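Long-range contacts in 3-hexulose-6-phosphate synthase (Mycobacterium gastri, PDB 3AJX), which is a magnesium-binding (beta/alpha)8-barrel enzyme belonging to the orotidine 5'-phosphate decarboxylase / HUMPS family: residues L3-D8 and E24-I29; I29-P34 and S42-V47. The protein carries 1 engineered substitution. All blocks are in the same frame, centred on the assembly; numbering follows the deposited sequence.

Strand 28-31 takes part in both contacts, once beside strand 2-7 and once beneath helix 42-50, and Ile29 is common to the two. Each is buried, but the centre of contact 1 lies about 9 Å from the centre of the chain and that of contact 2 about 12 Å. Contact 1 pairs strands 2-7 and 28-31 through hydrogen bonds supplemented by apolar side chains. Contact 2 sets the outward side of strand 28-31 against helix 42-50 with hydrocarbon alone. Glu30, a magnesium-binding residue, bridges them: its backbone N probably donates to Val5 O, 2.8 Å away, continuing the ladder begun in contact 1.

Contact 1. Residues L3-D8 and E24-I29; sequences LQVAID and EYVDII
The first beta-alpha-beta unit of the barrel is closed here, where strands 2-7 and 28-31 run parallel on either side of helix 12-22 in the chain. Val26 supplies the main bump: its CG1 settles into the notch between Leu3 and Val5, 4.0 Å from Leu3 CD2 and 4.1 Å from Val5 CB. Leu3 CG stands anti to the backbone N (chi1 178°), and with chi2 at 63° its CD2 comes up to the carbonyl oxygen of Tyr25. On the same outward face Val5 turns CG1 into the crowded position between its N and carbonyl carbon, against the CA of Ile29, 3.9 Å away. Farther along, Ile7 and Ile29 lie side by side and point the same way, Ile7 CD1 resting on Ile29 CG2. Inside the barrel Gln4 crosses Ile28 obliquely, with Gln4 CB 3.8 Å from Ile28 CB, and both also touch Val182 and Phe57 of the adjoining strands. Two backbone donors grip Leu3 O in its carbonyl plane, Asp27 N at 2.9 Å and Ile28 N at 3.2 Å, while Val5 N continues the ladder to Ile28 O. Asp27, which also forms a salt bridge with Arg203, closes the end of the seam: the anti lone pair of its OD2 receives Leu3 N at 2.8 Å, with an N-H...O angle of 165°.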
loop_
_atom_site.group_PDB
_atom_site.type_symbol
_atom_site.label_atom_id
_atom_site.label_comp_id
_atom_site.label_asym_id
_atom_site.label_seq_id
_atom_site.Cartn_x
_atom_site.Cartn_y
_atom_site.Cartn_z
ATOM N N LEU A 3 23.053 -7.361 2.028
ATOM C CA LEU A 3 22.045 -8.057 2.813
ATOM C C LEU A 3 21.083 -7.044 3.407
ATOM O O LEU A 3 21.502 -6.053 4.008
ATOM C CB LEU A 3 22.697 -8.865 3.939
ATOM C CG LEU A 3 21.741 -9.617 4.875
ATOM C CD1 LEU A 3 20.960 -10.671 4.097
ATOM C CD2 LEU A 3 22.546 -10.270 5.989
ATOM N N GLN A 4 19.791 -7.301 3.232
ATOM C CA GLN A 4 18.747 -6.423 3.739
ATOM C C GLN A 4 17.823 -7.159 4.705
ATOM O O GLN A 4 17.354 -8.260 4.406
ATOM C CB GLN A 4 17.928 -5.866 2.561
ATOM C CG GLN A 4 16.595 -5.208 2.937
ATOM C CD GLN A 4 15.925 -4.535 1.750
ATOM O OE1 GLN A 4 14.717 -4.299 1.755
ATOM N NE2 GLN A 4 16.714 -4.208 0.733
ATOM N N VAL A 5 17.569 -6.562 5.868
ATOM C CA VAL A 5 16.657 -7.174 6.828
ATOM C C VAL A 5 15.279 -6.530 6.691
ATOM O O VAL A 5 15.139 -5.310 6.762
ATOM C CB VAL A 5 17.155 -7.021 8.297
ATOM C CG1 VAL A 5 17.381 -5.556 8.642
ATOM C CG2 VAL A 5 16.132 -7.636 9.250
ATOM N N ALA A 6 14.267 -7.358 6.458
ATOM C CA ALA A 6 12.904 -6.860 6.322
ATOM C C ALA A 6 12.227 -6.939 7.681
ATOM O O ALA A 6 11.816 -8.019 8.118
ATOM C CB ALA A 6 12.136 -7.692 5.297
ATOM N N ILE A 7 12.126 -5.796 8.357
ATOM C CA ILE A 7 11.490 -5.752 9.668
ATOM C C ILE A 7 9.979 -5.623 9.487
ATOM O O ILE A 7 9.423 -4.523 9.494
ATOM C CB ILE A 7 12.020 -4.570 10.511
ATOM C CG1 ILE A 7 13.541 -4.677 10.654
ATOM C CG2 ILE A 7 11.371 -4.585 11.893
ATOM C CD1 ILE A 7 14.170 -3.594 11.512
ATOM N N ASP A 8 9.322 -6.763 9.309
ATOM C CA ASP A 8 7.885 -6.798 9.109
ATOM C C ASP A 8 7.169 -7.028 10.433
ATOM O O ASP A 8 6.358 -7.946 10.566
ATOM C CB ASP A 8 7.539 -7.899 8.101
ATOM C CG ASP A 8 7.968 -7.546 6.690
ATOM O OD1 ASP A 8 8.270 -8.464 5.898
ATOM O OD2 ASP A 8 7.993 -6.339 6.364
ATOM N N GLU A 24 24.733 -4.554 12.623
ATOM C CA GLU A 24 26.125 -4.800 12.260
ATOM C C GLU A 24 26.318 -5.823 11.146
ATOM O O GLU A 24 27.371 -5.855 10.508
ATOM C CB GLU A 24 26.910 -5.240 13.500
ATOM C CG GLU A 24 26.334 -6.467 14.188
ATOM C CD GLU A 24 26.968 -6.731 15.541
ATOM O OE1 GLU A 24 28.177 -7.049 15.584
ATOM O OE2 GLU A 24 26.254 -6.614 16.563
ATOM N N TYR A 25 25.307 -6.651 10.902
ATOM C CA TYR A 25 25.405 -7.683 9.875
ATOM C C TYR A 25 24.687 -7.358 8.571
ATOM O O TYR A 25 24.770 -8.122 7.609
ATOM C CB TYR A 25 24.869 -9.009 10.418
ATOM C CG TYR A 25 25.512 -9.433 11.715
ATOM C CD1 TYR A 25 24.793 -9.420 12.909
ATOM C CD2 TYR A 25 26.848 -9.824 11.753
ATOM C CE1 TYR A 25 25.391 -9.785 14.110
ATOM C CE2 TYR A 25 27.456 -10.191 12.947
ATOM C CZ TYR A 25 26.723 -10.169 14.120
ATOM O OH TYR A 25 27.327 -10.521 15.303
ATOM N N VAL A 26 23.987 -6.231 8.531
ATOM C CA VAL A 26 23.245 -5.860 7.328
ATOM C C VAL A 26 23.649 -4.517 6.741
ATOM O O VAL A 26 24.189 -3.652 7.433
ATOM C CB VAL A 26 21.726 -5.816 7.600
ATOM C CG1 VAL A 26 21.258 -7.149 8.159
ATOM C CG2 VAL A 26 21.404 -4.683 8.560
ATOM N N ASP A 27 23.368 -4.353 5.452
ATOM C CA ASP A 27 23.676 -3.123 4.733
ATOM C C ASP A 27 22.444 -2.231 4.683
ATOM O O ASP A 27 22.542 -1.004 4.725
ATOM C CB ASP A 27 24.098 -3.453 3.302
ATOM C CG ASP A 27 25.272 -4.397 3.248
ATOM O OD1 ASP A 27 26.398 -3.952 3.547
ATOM O OD2 ASP A 27 25.067 -5.584 2.919
ATOM N N ILE A 28 21.279 -2.867 4.604
ATOM C CA ILE A 28 20.017 -2.153 4.506
ATOM C C ILE A 28 19.037 -2.606 5.572
ATOM O O ILE A 28 18.875 -3.803 5.808
ATOM C CB ILE A 28 19.381 -2.392 3.112
ATOM C CG1 ILE A 28 20.343 -1.915 2.023
ATOM C CG2 ILE A 28 18.034 -1.679 3.003
ATOM C CD1 ILE A 28 19.885 -2.244 0.624
ATOM N N ILE A 29 18.401 -1.638 6.227
ATOM C CA ILE A 29 17.397 -1.929 7.243
ATOM C C ILE A 29 16.051 -1.502 6.671
ATOM O O ILE A 29 15.813 -0.316 6.434
ATOM C CB ILE A 29 17.641 -1.140 8.541
ATOM C CG1 ILE A 29 18.974 -1.562 9.157
ATOM C CG2 ILE A 29 16.511 -1.405 9.529
ATOM C CD1 ILE A 29 19.399 -0.697 10.327
#

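Contact 2. Residues I29-P34 and S42-V47; sequences IELGTP and SVITAV
Apolar contact does all the joining between strand 28-31 and helix 42-50; no hydrogen bond passes between segments 29-34 and 42-47. Leu31 is the central side chain, touching Val43, Ile44 and Val47. Its CG sits beside the backbone N (chi1 -66°), and chi2 of -51° sends CD1 onward to meet Val47 tip to tip. The separation of Leu31 CD1 from Val47 CG2, 3.5 Å, is tighter than usual for two carbons, so the methyls are pressed firmly together. One helical turn earlier, Val43 slides past Leu31 in the opposite direction and brings its CG2 to 4.1 Å from the same CD1. Ile44 adds a looser flank, its CG1 lying 4.4 Å from Leu31 CG. The other branch of Val47, CG1, anti to its backbone N, crosses obliquely to Ile29 CG2 at 3.9 Å, so that one valine spans two strand residues that share a face. Val47 also packs on Leu16 of helix 12-22, which borders this contact.

On the strand segment, polar groups lie on the side away from the helix and at its C-terminal end. Glu30 points away from the helix and, with Asp59, forms the magnesium site. Gly32 occupies the N-cap position of helix 33-39, and the following Thr33 hydrogen-bonds through OG1 to Asp59 O and to Lys61 NZ, tying this turn to the backbone of a metal-binding residue.

Backbone geometry completes the account. The axes of segments 29-31 and 42-47 approach to 9.6 Å, their N-to-C directions 161° apart. In this protein the inward-facing Glu30 places a magnesium ligand near the C-terminal end of strand 28-31, the end at which TIM barrels carry their active sites, while apolar residues face outward to a helix, as in the beta/alpha layers of that fold.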
loop_
_atom_site.group_PDB
_atom_site.type_symbol
_atom_site.label_atom_id
_atom_site.label_comp_id
_atom_site.label_asym_id
_atom_site.label_seq_id
_atom_site.Cartn_x
_atom_site.Cartn_y
_atom_site.Cartn_z
ATOM N N ILE A 29 18.401 -1.638 6.227
ATOM C CA ILE A 29 17.397 -1.929 7.243
ATOM C C ILE A 29 16.051 -1.502 6.671
ATOM O O ILE A 29 15.813 -0.316 6.434
ATOM C CB ILE A 29 17.641 -1.140 8.541
ATOM C CG1 ILE A 29 18.974 -1.562 9.157
ATOM C CG2 ILE A 29 16.511 -1.405 9.529
ATOM C CD1 ILE A 29 19.399 -0.697 10.327
ATOM N N GLU A 30 15.184 -2.480 6.441
ATOM C CA GLU A 30 13.861 -2.215 5.892
ATOM C C GLU A 30 12.772 -2.158 6.951
ATOM O O GLU A 30 12.704 -3.018 7.829
ATOM C CB GLU A 30 13.476 -3.300 4.882
ATOM C CG GLU A 30 12.011 -3.250 4.460
ATOM C CD GLU A 30 11.554 -4.519 3.767
ATOM O OE1 GLU A 30 12.367 -5.126 3.044
ATOM O OE2 GLU A 30 10.375 -4.904 3.945
ATOM N N LEU A 31 11.930 -1.134 6.858
ATOM C CA LEU A 31 10.787 -0.985 7.752
ATOM C C LEU A 31 9.640 -1.502 6.887
ATOM O O LEU A 31 9.278 -0.882 5.884
ATOM C CB LEU A 31 10.550 0.484 8.124
ATOM C CG LEU A 31 11.604 1.225 8.960
ATOM C CD1 LEU A 31 11.936 0.408 10.202
ATOM C CD2 LEU A 31 12.851 1.457 8.137
ATOM N N GLY A 32 9.090 -2.646 7.270
ATOM C CA GLY A 32 8.023 -3.258 6.500
ATOM C C GLY A 32 6.751 -2.453 6.351
ATOM O O GLY A 32 6.482 -1.528 7.116
ATOM N N THR A 33 5.958 -2.824 5.355
ATOM C CA THR A 33 4.704 -2.141 5.087
ATOM C C THR A 33 3.757 -2.175 6.291
ATOM O O THR A 33 3.180 -1.154 6.656
ATOM C CB THR A 33 4.017 -2.746 3.852
ATOM O OG1 THR A 33 4.955 -2.784 2.767
ATOM C CG2 THR A 33 2.824 -1.902 3.443
ATOM N N PRO A 34 3.583 -3.348 6.929
ATOM C CA PRO A 34 2.680 -3.382 8.086
ATOM C C PRO A 34 3.190 -2.516 9.241
ATOM O O PRO A 34 2.404 -1.943 9.991
ATOM C CB PRO A 34 2.623 -4.870 8.438
ATOM C CG PRO A 34 3.961 -5.376 7.992
ATOM C CD PRO A 34 4.154 -4.681 6.665
ATOM N N SER A 42 6.978 7.950 11.827
ATOM C CA SER A 42 7.902 8.087 12.951
ATOM C C SER A 42 8.806 6.874 13.161
ATOM O O SER A 42 9.898 7.007 13.708
ATOM C CB SER A 42 7.141 8.395 14.251
ATOM O OG SER A 42 6.237 7.361 14.588
ATOM N N VAL A 43 8.375 5.691 12.726
ATOM C CA VAL A 43 9.225 4.519 12.908
ATOM C C VAL A 43 10.460 4.633 12.009
ATOM O O VAL A 43 11.547 4.178 12.369
ATOM C CB VAL A 43 8.464 3.194 12.623
ATOM C CG1 VAL A 43 8.033 3.122 11.169
ATOM C CG2 VAL A 43 9.344 2.004 12.992
ATOM N N ILE A 44 10.288 5.252 10.843
ATOM C CA ILE A 44 11.387 5.453 9.905
ATOM C C ILE A 44 12.408 6.397 10.531
ATOM O O ILE A 44 13.613 6.144 10.512
ATOM C CB ILE A 44 10.895 6.101 8.587
ATOM C CG1 ILE A 44 9.951 5.151 7.854
ATOM C CG2 ILE A 44 12.089 6.461 7.696
ATOM C CD1 ILE A 44 9.261 5.798 6.666
ATOM N N THR A 45 11.907 7.492 11.087
ATOM C CA THR A 45 12.757 8.495 11.707
ATOM C C THR A 45 13.534 7.931 12.887
ATOM O O THR A 45 14.721 8.208 13.047
ATOM C CB THR A 45 11.918 9.688 12.180
ATOM O OG1 THR A 45 11.112 10.155 11.090
ATOM C CG2 THR A 45 12.817 10.818 12.660
ATOM N N ALA A 46 12.860 7.128 13.702
ATOM C CA ALA A 46 13.490 6.529 14.875
ATOM C C ALA A 46 14.618 5.574 14.501
ATOM O O ALA A 46 15.689 5.594 15.108
ATOM C CB ALA A 46 12.443 5.800 15.707
ATOM N N VAL A 47 14.378 4.735 13.499
ATOM C CA VAL A 47 15.384 3.775 13.070
ATOM C C VAL A 47 16.587 4.454 12.424
ATOM O O VAL A 47 17.730 4.057 12.664
ATOM C CB VAL A 47 14.787 2.745 12.088
ATOM C CG1 VAL A 47 15.885 1.838 11.543
ATOM C CG2 VAL A 47 13.730 1.917 12.800
#